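Hypothetical protein (Deinococcus radiodurans, PDB 1U5K) is probably involved in DNA repair and in recombination by the RecF pathway, and carries a bound zinc ion. Local coordinates at residues Y182-L190 with V206-A217; L140-P148 with L218-V226. One frame throughout, in Å; residues are numbered along the deposited sequence.

Contact 1. Residues Y182-L190 with V206-A217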
ATOM      1  N   TYR A 182       6.224 -19.594 -21.428  1.00 31.24           N
ATOM      2  CA  TYR A 182       5.682 -18.330 -21.881  1.00 31.85           C
ATOM      3  C   TYR A 182       5.504 -18.401 -23.394  1.00 32.75           C
ATOM      4  O   TYR A 182       6.337 -18.987 -24.086  1.00 33.27           O
ATOM      5  CB  TYR A 182       6.652 -17.202 -21.567  1.00 32.22           C
ATOM      6  CG  TYR A 182       6.695 -16.756 -20.129  1.00 29.62           C
ATOM      7  CD1 TYR A 182       7.892 -16.732 -19.435  1.00 28.97           C
ATOM      8  CD2 TYR A 182       5.551 -16.327 -19.471  1.00 30.50           C
ATOM      9  CE1 TYR A 182       7.931 -16.311 -18.118  1.00 27.49           C
ATOM     10  CE2 TYR A 182       5.597 -15.845 -18.176  1.00 28.98           C
ATOM     11  CZ  TYR A 182       6.797 -15.833 -17.495  1.00 28.34           C
ATOM     12  OH  TYR A 182       6.872 -15.400 -16.183  1.00 24.62           O
ATOM     13  N   PRO A 183       4.449 -17.784 -23.917  1.00 32.56           N
ATOM     14  CA  PRO A 183       4.296 -17.693 -25.370  1.00 33.36           C
ATOM     15  C   PRO A 183       5.381 -16.822 -25.972  1.00 33.32           C
ATOM     16  O   PRO A 183       6.052 -16.050 -25.272  1.00 33.50           O
ATOM     17  CB  PRO A 183       2.897 -17.098 -25.565  1.00 34.36           C
ATOM     18  CG  PRO A 183       2.531 -16.475 -24.289  1.00 33.41           C
ATOM     19  CD  PRO A 183       3.346 -17.127 -23.199  1.00 32.36           C
ATOM     20  N   PRO A 184       5.601 -17.007 -27.269  1.00 33.75           N
ATOM     21  CA  PRO A 184       6.752 -16.398 -27.943  1.00 33.69           C
ATOM     22  C   PRO A 184       6.896 -14.877 -27.808  1.00 33.09           C
ATOM     23  O   PRO A 184       8.020 -14.387 -27.707  1.00 33.82           O
ATOM     24  CB  PRO A 184       6.571 -16.794 -29.416  1.00 34.31           C
ATOM     25  CG  PRO A 184       5.537 -17.860 -29.452  1.00 35.03           C
ATOM     26  CD  PRO A 184       4.800 -17.874 -28.151  1.00 34.55           C
ATOM     27  N   ALA A 185       5.816 -14.108 -27.880  1.00 32.82           N
ATOM     28  CA  ALA A 185       5.950 -12.652 -27.810  1.00 31.81           C
ATOM     29  C   ALA A 185       6.296 -12.243 -26.372  1.00 30.66           C
ATOM     30  O   ALA A 185       7.029 -11.278 -26.155  1.00 31.26           O
ATOM     31  CB  ALA A 185       4.660 -11.971 -28.265  1.00 31.97           C
ATOM     32  N   VAL A 186       5.772 -12.968 -25.391  1.00 29.38           N
ATOM     33  CA  VAL A 186       6.138 -12.727 -23.997  1.00 28.98           C
ATOM     34  C   VAL A 186       7.615 -12.991 -23.753  1.00 28.58           C
ATOM     35  O   VAL A 186       8.338 -12.157 -23.208  1.00 27.73           O
ATOM     36  CB  VAL A 186       5.226 -13.533 -23.075  1.00 29.49           C
ATOM     37  CG1 VAL A 186       5.739 -13.556 -21.649  1.00 29.63           C
ATOM     38  CG2 VAL A 186       3.805 -13.005 -23.174  1.00 28.82           C
ATOM     39  N   LEU A 187       8.105 -14.114 -24.263  1.00 28.15           N
ATOM     40  CA  LEU A 187       9.500 -14.487 -24.122  1.00 28.37           C
ATOM     41  C   LEU A 187      10.407 -13.463 -24.766  1.00 27.64           C
ATOM     42  O   LEU A 187      11.456 -13.098 -24.237  1.00 25.89           O
ATOM     43  CB  LEU A 187       9.810 -15.838 -24.775  1.00 29.56           C
ATOM     44  CG  LEU A 187       9.914 -17.055 -23.868  1.00 33.11           C
ATOM     45  CD1 LEU A 187      10.301 -18.261 -24.742  1.00 33.73           C
ATOM     46  CD2 LEU A 187      10.877 -16.795 -22.721  1.00 32.66           C
ATOM     47  N   ASP A 188       9.985 -13.003 -25.936  1.00 27.25           N
ATOM     48  CA  ASP A 188      10.811 -12.057 -26.657  1.00 26.84           C
ATOM     49  C   ASP A 188      10.929 -10.741 -25.892  1.00 26.35           C
ATOM     50  O   ASP A 188      11.996 -10.125 -25.808  1.00 27.12           O
ATOM     51  CB  ASP A 188      10.244 -11.876 -28.064  1.00 27.84           C
ATOM     52  CG  ASP A 188      10.780 -10.659 -28.735  1.00 27.85           C
ATOM     53  OD1 ASP A 188      10.008  -9.681 -28.745  1.00 36.68           O
ATOM     54  OD2 ASP A 188      11.933 -10.562 -29.191  1.00 33.37           O
ATOM     55  N   PHE A 189       9.810 -10.295 -25.342  1.00 26.21           N
ATOM     56  CA  PHE A 189       9.821  -9.115 -24.488  1.00 26.04           C
ATOM     57  C   PHE A 189      10.736  -9.289 -23.284  1.00 25.82           C
ATOM     58  O   PHE A 189      11.624  -8.480 -23.043  1.00 25.58           O
ATOM     59  CB  PHE A 189       8.417  -8.751 -24.021  1.00 25.83           C
ATOM     60  CG  PHE A 189       8.392  -7.517 -23.169  1.00 26.26           C
ATOM     61  CD1 PHE A 189       8.367  -6.269 -23.755  1.00 30.32           C
ATOM     62  CD2 PHE A 189       8.451  -7.623 -21.788  1.00 29.62           C
ATOM     63  CE1 PHE A 189       8.338  -5.142 -22.952  1.00 32.79           C
ATOM     64  CE2 PHE A 189       8.453  -6.493 -20.988  1.00 28.26           C
ATOM     65  CZ  PHE A 189       8.359  -5.264 -21.574  1.00 29.57           C
ATOM     66  N   LEU A 190      10.522 -10.369 -22.549  1.00 25.77           N
ATOM     67  CA  LEU A 190      11.300 -10.627 -21.347  1.00 26.07           C
ATOM     68  C   LEU A 190      12.798 -10.671 -21.616  1.00 26.92           C
ATOM     69  O   LEU A 190      13.566 -10.124 -20.833  1.00 27.85           O
ATOM     70  CB  LEU A 190      10.809 -11.910 -20.679  1.00 25.47           C
ATOM     71  CG  LEU A 190       9.427 -11.865 -20.051  1.00 23.62           C
ATOM     72  CD1 LEU A 190       9.090 -13.211 -19.485  1.00 24.14           C
ATOM     73  CD2 LEU A 190       9.211 -10.789 -19.024  1.00 27.65           C
ATOM     74  N   VAL A 206       2.806  -6.161 -26.913  1.00 37.74           N
ATOM     75  CA  VAL A 206       2.342  -7.505 -26.619  1.00 36.81           C
ATOM     76  C   VAL A 206       0.837  -7.358 -26.465  1.00 37.63           C
ATOM     77  O   VAL A 206       0.368  -6.357 -25.919  1.00 38.90           O
ATOM     78  CB  VAL A 206       3.023  -8.049 -25.347  1.00 37.10           C
ATOM     79  CG1 VAL A 206       2.262  -9.198 -24.720  1.00 35.66           C
ATOM     80  CG2 VAL A 206       4.445  -8.484 -25.664  1.00 35.16           C
ATOM     81  N   PRO A 207       0.078  -8.315 -26.988  1.00 37.24           N
ATOM     82  CA  PRO A 207      -1.380  -8.255 -26.899  1.00 37.23           C
ATOM     83  C   PRO A 207      -1.832  -8.268 -25.450  1.00 37.47           C
ATOM     84  O   PRO A 207      -1.182  -8.852 -24.584  1.00 36.77           O
ATOM     85  CB  PRO A 207      -1.850  -9.544 -27.576  1.00 37.14           C
ATOM     86  CG  PRO A 207      -0.699 -10.052 -28.316  1.00 38.34           C
ATOM     87  CD  PRO A 207       0.550  -9.485 -27.746  1.00 37.23           C
ATOM     88  N   SER A 208      -2.994  -7.667 -25.235  1.00 37.26           N
ATOM     89  CA  SER A 208      -3.520  -7.399 -23.909  1.00 38.29           C
ATOM     90  C   SER A 208      -3.674  -8.695 -23.114  1.00 37.42           C
ATOM     91  O   SER A 208      -3.471  -8.714 -21.894  1.00 36.24           O
ATOM     92  CB  SER A 208      -4.838  -6.629 -24.051  1.00 39.12           C
ATOM     93  OG  SER A 208      -5.520  -6.585 -22.813  1.00 44.04           O
ATOM     94  N   ALA A 209      -4.016  -9.777 -23.809  1.00 36.27           N
ATOM     95  CA  ALA A 209      -4.215 -11.062 -23.156  1.00 36.02           C
ATOM     96  C   ALA A 209      -2.918 -11.529 -22.504  1.00 35.02           C
ATOM     97  O   ALA A 209      -2.986 -12.194 -21.483  1.00 35.45           O
ATOM     98  CB  ALA A 209      -4.704 -12.118 -24.148  1.00 37.00           C
ATOM     99  N   ASP A 210      -1.762 -11.220 -23.086  1.00 33.63           N
ATOM    100  CA  ASP A 210      -0.474 -11.655 -22.554  1.00 33.68           C
ATOM    101  C   ASP A 210       0.173 -10.734 -21.520  1.00 31.77           C
ATOM    102  O   ASP A 210       1.206 -11.063 -20.939  1.00 31.76           O
ATOM    103  CB  ASP A 210       0.513 -11.888 -23.695  1.00 34.10           C
ATOM    104  CG  ASP A 210       0.112 -13.046 -24.592  1.00 36.38           C
ATOM    105  OD1 ASP A 210      -0.380 -14.082 -24.099  1.00 39.62           O
ATOM    106  OD2 ASP A 210       0.236 -12.976 -25.829  1.00 46.89           O
ATOM    107  N   ARG A 211      -0.468  -9.612 -21.231  1.00 29.61           N
ATOM    108  CA  ARG A 211       0.147  -8.630 -20.354  1.00 28.80           C
ATOM    109  C   ARG A 211       0.141  -8.989 -18.870  1.00 29.24           C
ATOM    110  O   ARG A 211       1.130  -8.692 -18.209  1.00 28.75           O
ATOM    111  CB  ARG A 211      -0.437  -7.248 -20.603  1.00 28.41           C
ATOM    112  CG  ARG A 211      -0.042  -6.669 -21.939  1.00 26.66           C
ATOM    113  CD  ARG A 211      -0.658  -5.317 -22.174  1.00 28.20           C
ATOM    114  NE  ARG A 211      -0.487  -4.935 -23.565  1.00 29.35           N
ATOM    115  CZ  ARG A 211      -0.805  -3.765 -24.102  1.00 29.09           C
ATOM    116  NH1 ARG A 211      -1.343  -2.813 -23.360  1.00 28.97           N
ATOM    117  NH2 ARG A 211      -0.528  -3.548 -25.381  1.00 29.34           N
ATOM    118  N   PRO A 212      -0.918  -9.590 -18.332  1.00 28.70           N
ATOM    119  CA  PRO A 212      -0.890 -10.001 -16.923  1.00 29.23           C
ATOM    120  C   PRO A 212       0.356 -10.824 -16.587  1.00 28.59           C
ATOM    121  O   PRO A 212       0.934 -10.606 -15.524  1.00 29.00           O
ATOM    122  CB  PRO A 212      -2.215 -10.757 -16.745  1.00 29.04           C
ATOM    123  CG  PRO A 212      -3.119 -10.074 -17.733  1.00 29.12           C
ATOM    124  CD  PRO A 212      -2.230  -9.858 -18.942  1.00 29.60           C
ATOM    125  N   ALA A 213       0.796 -11.707 -17.478  1.00 27.85           N
ATOM    126  CA  ALA A 213       2.035 -12.458 -17.295  1.00 26.72           C
ATOM    127  C   ALA A 213       3.262 -11.560 -17.105  1.00 25.48           C
ATOM    128  O   ALA A 213       4.097 -11.808 -16.226  1.00 24.33           O
ATOM    129  CB  ALA A 213       2.257 -13.383 -18.464  1.00 27.03           C
ATOM    130  N   LEU A 214       3.343 -10.517 -17.927  1.00 23.41           N
ATOM    131  CA  LEU A 214       4.394  -9.509 -17.833  1.00 22.29           C
ATOM    132  C   LEU A 214       4.374  -8.703 -16.533  1.00 21.85           C
ATOM    133  O   LEU A 214       5.431  -8.494 -15.934  1.00 21.83           O
ATOM    134  CB  LEU A 214       4.363  -8.574 -19.034  1.00 22.90           C
ATOM    135  CG  LEU A 214       4.598  -9.250 -20.387  1.00 24.10           C
ATOM    136  CD1 LEU A 214       4.512  -8.225 -21.506  1.00 27.48           C
ATOM    137  CD2 LEU A 214       5.985  -9.876 -20.371  1.00 24.52           C
ATOM    138  N   TRP A 215       3.189  -8.290 -16.089  1.00 21.76           N
ATOM    139  CA  TRP A 215       3.055  -7.572 -14.834  1.00 21.48           C
ATOM    140  C   TRP A 215       3.446  -8.482 -13.685  1.00 21.44           C
ATOM    141  O   TRP A 215       4.114  -8.043 -12.754  1.00 21.28           O
ATOM    142  CB  TRP A 215       1.646  -7.033 -14.587  1.00 22.40           C
ATOM    143  CG  TRP A 215       1.346  -5.822 -15.391  1.00 22.37           C
ATOM    144  CD1 TRP A 215       0.386  -5.724 -16.362  1.00 22.85           C
ATOM    145  CD2 TRP A 215       2.013  -4.554 -15.345  1.00 22.91           C
ATOM    146  NE1 TRP A 215       0.410  -4.469 -16.909  1.00 25.06           N
ATOM    147  CE2 TRP A 215       1.389  -3.725 -16.301  1.00 25.26           C
ATOM    148  CE3 TRP A 215       3.080  -4.030 -14.612  1.00 22.25           C
ATOM    149  CZ2 TRP A 215       1.800  -2.420 -16.541  1.00 24.12           C
ATOM    150  CZ3 TRP A 215       3.485  -2.719 -14.849  1.00 21.55           C
ATOM    151  CH2 TRP A 215       2.862  -1.936 -15.828  1.00 22.95           C
ATOM    152  N   ARG A 216       3.051  -9.748 -13.755  1.00 22.77           N
ATOM    153  CA  ARG A 216       3.298 -10.681 -12.665  1.00 22.83           C
ATOM    154  C   ARG A 216       4.782 -10.948 -12.487  1.00 22.58           C
ATOM    155  O   ARG A 216       5.290 -10.955 -11.367  1.00 23.05           O
ATOM    156  CB  ARG A 216       2.505 -11.976 -12.825  1.00 24.72           C
ATOM    157  CG  ARG A 216       1.053 -11.847 -12.377  1.00 30.72           C
ATOM    158  CD  ARG A 216       0.350 -13.167 -12.081  1.00 38.22           C
ATOM    159  NE  ARG A 216       0.446 -14.036 -13.251  1.00 45.20           N
ATOM    160  CZ  ARG A 216      -0.410 -14.028 -14.265  1.00 46.45           C
ATOM    161  NH1 ARG A 216      -1.470 -13.229 -14.255  1.00 48.16           N
ATOM    162  NH2 ARG A 216      -0.207 -14.845 -15.288  1.00 46.47           N
ATOM    163  N   ALA A 217       5.485 -11.127 -13.595  1.00 22.58           N
ATOM    164  CA  ALA A 217       6.900 -11.431 -13.561  1.00 21.62           C
ATOM    165  C   ALA A 217       7.662 -10.245 -12.975  1.00 21.29           C
ATOM    166  O   ALA A 217       8.537 -10.424 -12.121  1.00 20.72           O
ATOM    167  CB  ALA A 217       7.375 -11.758 -14.937  1.00 21.96           C
TER
HETATM  168  O   HOH W   1       4.533 -14.382 -15.247  1.00 24.81           O
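Val186, Phe189 and Leu190 of helix 184-192 meet Leu214 of helix 211-225 in an apolar helix-helix contact within the C-terminal part of RecO. The axes of the segments 184-190 and 211-217 come within 10.4 Å and are inclined at 33°, running roughly parallel. Residues of the zinc-binding part lie close by, with Tyr182 and Leu190 both touching Leu171 of strand 171-172. Leu214 carries most of the contact. Its CD2 lies 3.6 Å from Leu190 CD2 and equally close to Phe189 CD2, while CD1 sits over one face of the Phe189 ring. The Phe189 ring also meets Tyr138 edge-to-face, which ties the pair to helix 129-141. Val186 uses its two methyls separately. CG1, anti to the backbone N (chi1 168°), faces Leu214 CD2, and CG2 packs on Asp210 CB at 3.5 Å. Val206 CG2 rests against the start of the first helix, 3.8 Å from Ala185 O. The backbone of Val206 is held in turn by Arg211, whose NE and NH2 both donate side-on to Val206 O. That guanidinium also forms salt bridges with Asp128 and Glu130. At the other margin, Leu190 CD1 lies over one face of the Tyr182 ring. A water in the plane of this ring is 2.7 Å from Tyr182 OH and donates a hydrogen bond to Ala213 O at 2.8 Å.

Contact 2. Residues L140-P148 with L218-V226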
ATOM      1  N   LEU A 140      13.630   0.515 -16.769  1.00 23.87           N
ATOM      2  CA  LEU A 140      14.233   1.050 -15.559  1.00 23.09           C
ATOM      3  C   LEU A 140      14.974  -0.026 -14.766  1.00 22.94           C
ATOM      4  O   LEU A 140      15.881   0.300 -14.019  1.00 22.31           O
ATOM      5  CB  LEU A 140      13.201   1.734 -14.663  1.00 23.17           C
ATOM      6  CG  LEU A 140      12.645   3.071 -15.137  1.00 23.89           C
ATOM      7  CD1 LEU A 140      11.258   3.423 -14.582  1.00 26.55           C
ATOM      8  CD2 LEU A 140      13.643   4.186 -14.897  1.00 28.04           C
ATOM      9  N   LEU A 141      14.601  -1.298 -14.875  1.00 23.34           N
ATOM     10  CA  LEU A 141      15.377  -2.358 -14.247  1.00 22.81           C
ATOM     11  C   LEU A 141      16.862  -2.335 -14.595  1.00 24.67           C
ATOM     12  O   LEU A 141      17.708  -2.661 -13.753  1.00 26.52           O
ATOM     13  CB  LEU A 141      14.813  -3.741 -14.577  1.00 23.24           C
ATOM     14  CG  LEU A 141      13.335  -4.030 -14.296  1.00 22.36           C
ATOM     15  CD1 LEU A 141      12.926  -5.408 -14.805  1.00 23.62           C
ATOM     16  CD2 LEU A 141      13.125  -3.956 -12.809  1.00 21.56           C
ATOM     17  N   GLY A 142      17.181  -1.967 -15.831  1.00 25.41           N
ATOM     18  CA  GLY A 142      18.558  -1.848 -16.268  1.00 26.74           C
ATOM     19  C   GLY A 142      19.363  -0.738 -15.627  1.00 27.60           C
ATOM     20  O   GLY A 142      20.588  -0.751 -15.730  1.00 27.71           O
ATOM     21  N   LEU A 143      18.712   0.227 -14.983  1.00 27.89           N
ATOM     22  CA  LEU A 143      19.441   1.333 -14.389  1.00 29.11           C
ATOM     23  C   LEU A 143      19.551   1.241 -12.871  1.00 29.32           C
ATOM     24  O   LEU A 143      20.192   2.057 -12.225  1.00 28.54           O
ATOM     25  CB  LEU A 143      18.764   2.642 -14.759  1.00 29.73           C
ATOM     26  CG  LEU A 143      18.642   2.930 -16.250  1.00 34.64           C
ATOM     27  CD1 LEU A 143      17.784   4.169 -16.467  1.00 34.46           C
ATOM     28  CD2 LEU A 143      20.005   3.091 -16.878  1.00 40.66           C
ATOM     29  N   ALA A 144      18.928   0.217 -12.303  1.00 29.22           N
ATOM     30  CA  ALA A 144      18.759   0.127 -10.871  1.00 29.30           C
ATOM     31  C   ALA A 144      19.704  -0.947 -10.354  1.00 29.63           C
ATOM     32  O   ALA A 144      20.495  -1.496 -11.121  1.00 30.81           O
ATOM     33  CB  ALA A 144      17.285  -0.158 -10.570  1.00 28.10           C
ATOM     34  N   GLY A 145      19.577  -1.255  -9.067  1.00 31.49           N
ATOM     35  CA  GLY A 145      20.414  -2.196  -8.330  1.00 32.49           C
ATOM     36  C   GLY A 145      20.162  -3.691  -8.480  1.00 33.03           C
ATOM     37  O   GLY A 145      21.035  -4.510  -8.166  1.00 35.28           O
ATOM     38  N   VAL A 146      18.950  -4.056  -8.886  1.00 31.99           N
ATOM     39  CA  VAL A 146      18.643  -5.418  -9.323  1.00 32.12           C
ATOM     40  C   VAL A 146      19.515  -5.897 -10.485  1.00 32.47           C
ATOM     41  O   VAL A 146      20.090  -5.069 -11.213  1.00 32.41           O
ATOM     42  CB  VAL A 146      17.171  -5.518  -9.752  1.00 31.62           C
ATOM     43  CG1 VAL A 146      16.271  -5.029  -8.640  1.00 33.42           C
ATOM     44  CG2 VAL A 146      16.921  -4.709 -11.021  1.00 31.38           C
ATOM     45  N   ILE A 147      19.562  -7.223 -10.627  1.00 32.84           N
ATOM     46  CA  ILE A 147      20.304  -7.925 -11.674  1.00 33.41           C
ATOM     47  C   ILE A 147      19.402  -8.834 -12.507  1.00 32.46           C
ATOM     48  O   ILE A 147      19.084  -9.973 -12.138  1.00 31.84           O
ATOM     49  CB  ILE A 147      21.479  -8.749 -11.112  1.00 34.24           C
ATOM     50  CG1 ILE A 147      22.415  -7.861 -10.292  1.00 37.48           C
ATOM     51  CG2 ILE A 147      22.199  -9.512 -12.237  1.00 34.65           C
ATOM     52  CD1 ILE A 147      23.729  -7.526 -10.992  1.00 45.80           C
ATOM     53  N   PRO A 148      18.934  -8.282 -13.622  1.00 32.50           N
ATOM     54  CA  PRO A 148      18.119  -9.068 -14.546  1.00 31.82           C
ATOM     55  C   PRO A 148      18.988 -10.216 -15.088  1.00 32.36           C
ATOM     56  O   PRO A 148      20.209 -10.069 -15.262  1.00 32.34           O
ATOM     57  CB  PRO A 148      17.719  -8.044 -15.610  1.00 33.85           C
ATOM     58  CG  PRO A 148      18.034  -6.677 -15.051  1.00 32.53           C
ATOM     59  CD  PRO A 148      19.082  -6.868 -14.025  1.00 32.03           C
ATOM     60  N   LEU A 218       7.272  -9.051 -13.408  1.00 20.40           N
ATOM     61  CA  LEU A 218       7.848  -7.811 -12.907  1.00 20.99           C
ATOM     62  C   LEU A 218       7.691  -7.701 -11.388  1.00 21.78           C
ATOM     63  O   LEU A 218       8.674  -7.404 -10.711  1.00 21.53           O
ATOM     64  CB  LEU A 218       7.262  -6.600 -13.629  1.00 21.25           C
ATOM     65  CG  LEU A 218       7.748  -5.229 -13.164  1.00 21.00           C
ATOM     66  CD1 LEU A 218       9.176  -5.082 -13.551  1.00 19.49           C
ATOM     67  CD2 LEU A 218       6.855  -4.106 -13.692  1.00 20.87           C
ATOM     68  N   GLU A 219       6.492  -7.974 -10.872  1.00 22.70           N
ATOM     69  CA  GLU A 219       6.171  -7.885  -9.454  1.00 24.11           C
ATOM     70  C   GLU A 219       6.991  -8.865  -8.617  1.00 24.09           C
ATOM     71  O   GLU A 219       7.537  -8.477  -7.590  1.00 23.95           O
ATOM     72  CB  GLU A 219       4.685  -8.158  -9.213  1.00 25.47           C
ATOM     73  CG  GLU A 219       3.763  -7.040  -9.657  1.00 28.97           C
ATOM     74  CD  GLU A 219       2.298  -7.339  -9.366  1.00 34.50           C
ATOM     75  OE1 GLU A 219       1.799  -6.877  -8.330  1.00 39.73           O
ATOM     76  OE2 GLU A 219       1.635  -8.062 -10.130  1.00 39.57           O
ATOM     77  N   LYS A 220       7.076 -10.115  -9.063  1.00 22.88           N
ATOM     78  CA  LYS A 220       7.829 -11.145  -8.372  1.00 23.88           C
ATOM     79  C   LYS A 220       9.318 -10.799  -8.347  1.00 22.66           C
ATOM     80  O   LYS A 220       9.965 -10.824  -7.300  1.00 22.03           O
ATOM     81  CB  LYS A 220       7.631 -12.500  -9.068  1.00 24.31           C
ATOM     82  CG  LYS A 220       8.260 -13.699  -8.370  1.00 29.13           C
ATOM     83  CD  LYS A 220       7.970 -13.789  -6.883  1.00 37.34           C
ATOM     84  CE  LYS A 220       6.563 -14.180  -6.483  1.00 40.75           C
ATOM     85  NZ  LYS A 220       6.592 -14.501  -5.017  1.00 41.12           N
ATOM     86  N   PHE A 221       9.860 -10.487  -9.517  1.00 21.41           N
ATOM     87  CA  PHE A 221      11.265 -10.135  -9.632  1.00 20.74           C
ATOM     88  C   PHE A 221      11.638  -8.967  -8.727  1.00 21.49           C
ATOM     89  O   PHE A 221      12.610  -9.076  -7.980  1.00 21.46           O
ATOM     90  CB  PHE A 221      11.610  -9.820 -11.092  1.00 21.77           C
ATOM     91  CG  PHE A 221      13.048  -9.464 -11.320  1.00 21.06           C
ATOM     92  CD1 PHE A 221      14.040 -10.421 -11.253  1.00 22.56           C
ATOM     93  CD2 PHE A 221      13.420  -8.163 -11.563  1.00 24.60           C
ATOM     94  CE1 PHE A 221      15.368 -10.098 -11.492  1.00 20.07           C
ATOM     95  CE2 PHE A 221      14.750  -7.830 -11.778  1.00 24.39           C
ATOM     96  CZ  PHE A 221      15.718  -8.803 -11.742  1.00 26.09           C
ATOM     97  N   VAL A 222      10.894  -7.864  -8.793  1.00 21.22           N
ATOM     98  CA  VAL A 222      11.240  -6.663  -8.039  1.00 22.69           C
ATOM     99  C   VAL A 222      11.160  -6.908  -6.525  1.00 23.59           C
ATOM    100  O   VAL A 222      12.033  -6.491  -5.771  1.00 24.80           O
ATOM    101  CB  VAL A 222      10.445  -5.421  -8.497  1.00 22.90           C
ATOM    102  CG1 VAL A 222      10.638  -4.269  -7.529  1.00 22.93           C
ATOM    103  CG2 VAL A 222      10.849  -4.989  -9.902  1.00 24.35           C
ATOM    104  N   THR A 223      10.108  -7.579  -6.087  1.00 23.87           N
ATOM    105  CA  THR A 223       9.860  -7.903  -4.697  1.00 27.09           C
ATOM    106  C   THR A 223      10.920  -8.870  -4.181  1.00 26.43           C
ATOM    107  O   THR A 223      11.325  -8.728  -3.041  1.00 27.19           O
ATOM    108  CB  THR A 223       8.448  -8.504  -4.540  1.00 28.13           C
ATOM    109  OG1 THR A 223       7.469  -7.473  -4.763  1.00 32.31           O
ATOM    110  CG2 THR A 223       8.186  -8.835  -3.074  1.00 34.33           C
ATOM    111  N   VAL A 224      11.382  -9.836  -4.972  1.00 25.32           N
ATOM    112  CA  VAL A 224      12.461 -10.709  -4.517  1.00 25.49           C
ATOM    113  C   VAL A 224      13.797  -9.966  -4.484  1.00 25.03           C
ATOM    114  O   VAL A 224      14.566 -10.141  -3.551  1.00 25.99           O
ATOM    115  CB  VAL A 224      12.552 -11.996  -5.341  1.00 24.61           C
ATOM    116  CG1 VAL A 224      13.832 -12.786  -5.031  1.00 28.03           C
ATOM    117  CG2 VAL A 224      11.306 -12.813  -5.096  1.00 26.20           C
ATOM    118  N   GLN A 225      14.082  -9.123  -5.469  1.00 24.63           N
ATOM    119  CA  GLN A 225      15.389  -8.506  -5.610  1.00 25.33           C
ATOM    120  C   GLN A 225      15.574  -7.283  -4.713  1.00 26.77           C
ATOM    121  O   GLN A 225      16.689  -7.007  -4.276  1.00 25.13           O
ATOM    122  CB  GLN A 225      15.624  -8.058  -7.050  1.00 26.38           C
ATOM    123  CG  GLN A 225      15.739  -9.157  -8.108  1.00 27.18           C
ATOM    124  CD  GLN A 225      17.151  -9.679  -8.224  1.00 33.55           C
ATOM    125  OE1 GLN A 225      18.088  -8.894  -8.396  1.00 33.98           O
ATOM    126  NE2 GLN A 225      17.307 -10.997  -8.107  1.00 31.37           N
ATOM    127  N   VAL A 226      14.505  -6.531  -4.463  1.00 26.49           N
ATOM    128  CA  VAL A 226      14.631  -5.231  -3.807  1.00 29.40           C
ATOM    129  C   VAL A 226      13.888  -5.311  -2.489  1.00 31.46           C
ATOM    130  O   VAL A 226      12.745  -5.752  -2.473  1.00 33.52           O
ATOM    131  CB  VAL A 226      14.010  -4.084  -4.618  1.00 28.41           C
ATOM    132  CG1 VAL A 226      14.088  -2.755  -3.886  1.00 29.00           C
ATOM    133  CG2 VAL A 226      14.684  -3.976  -5.953  1.00 30.69           C
TER
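The Phe221 ring points its outer end at the loop 146-148. Ile147 O lies at the ring edge, near its plane, 3.6 Å from Phe221 CZ. Pro148 CA approaches the same CZ atom obliquely. Val146 comes to the next ring carbon, with CG2 3.9 Å from Phe221 CE2. With CG anti to the backbone N (chi1 -179°), the Phe221 side chain sets off beside its own carbonyl carbon, and the CZ end of the ring meets the loop. Gln225, one turn later, lays its CG over one face of the ring, offset toward the rim. Its chain then bends at chi2 (-86°), bringing the amide to the loop. Ile147 N donates to Gln225 OE1 at 3.2 Å. The bond is nearly straight at hydrogen, 174°, but the donor stands above the amide carbonyl plane. Replacing Gln225 by an alanine removes the amide and CG, and is likely to leave Ile147 N without this acceptor and the Phe221 ring face less covered. The contact joins the C-terminal half of helix 211-225 to the end of helix 129-141 and the loop that follows it, in the helical part of the RecO C-terminal region. Val146 turns its other branch to Gln225 and Val226: CG1 packs on Gln225 CB and is pressed to 3.3 Å from Val226 CG2, tighter than usual for two methyls. Leu141 crosses Leu218 and Val222 at an angle. Its CD1 meets Leu218 CD1 and also nears the Phe221 ring, while its CD2 lies 3.8 Å from Val222 CG2. Leu102 of helix 86-102 also touches Leu141, and Phe98 of that helix touches Val222.

Contacts 1 and 2 share helix 211-225 and divide it by length. Its first half serves contact 1, and the second half, starting at Leu218, serves contact 2. Their centres are about 17 Å apart. The two sets of segments adjoin in sequence between Ala217 and Leu218 but do not otherwise touch. Helix 129-141 links them, since Tyr138 touches both Ala217 and Leu218. Contact 1 does not touch the zinc site of Cys153, Cys156, Cys173 and Cys176; the side chain of Tyr182 is about 13 Å from the zinc ion. Contact 2 lies away from this site, although its segment 140-148 stops a few residues before Cys153 in the sequence.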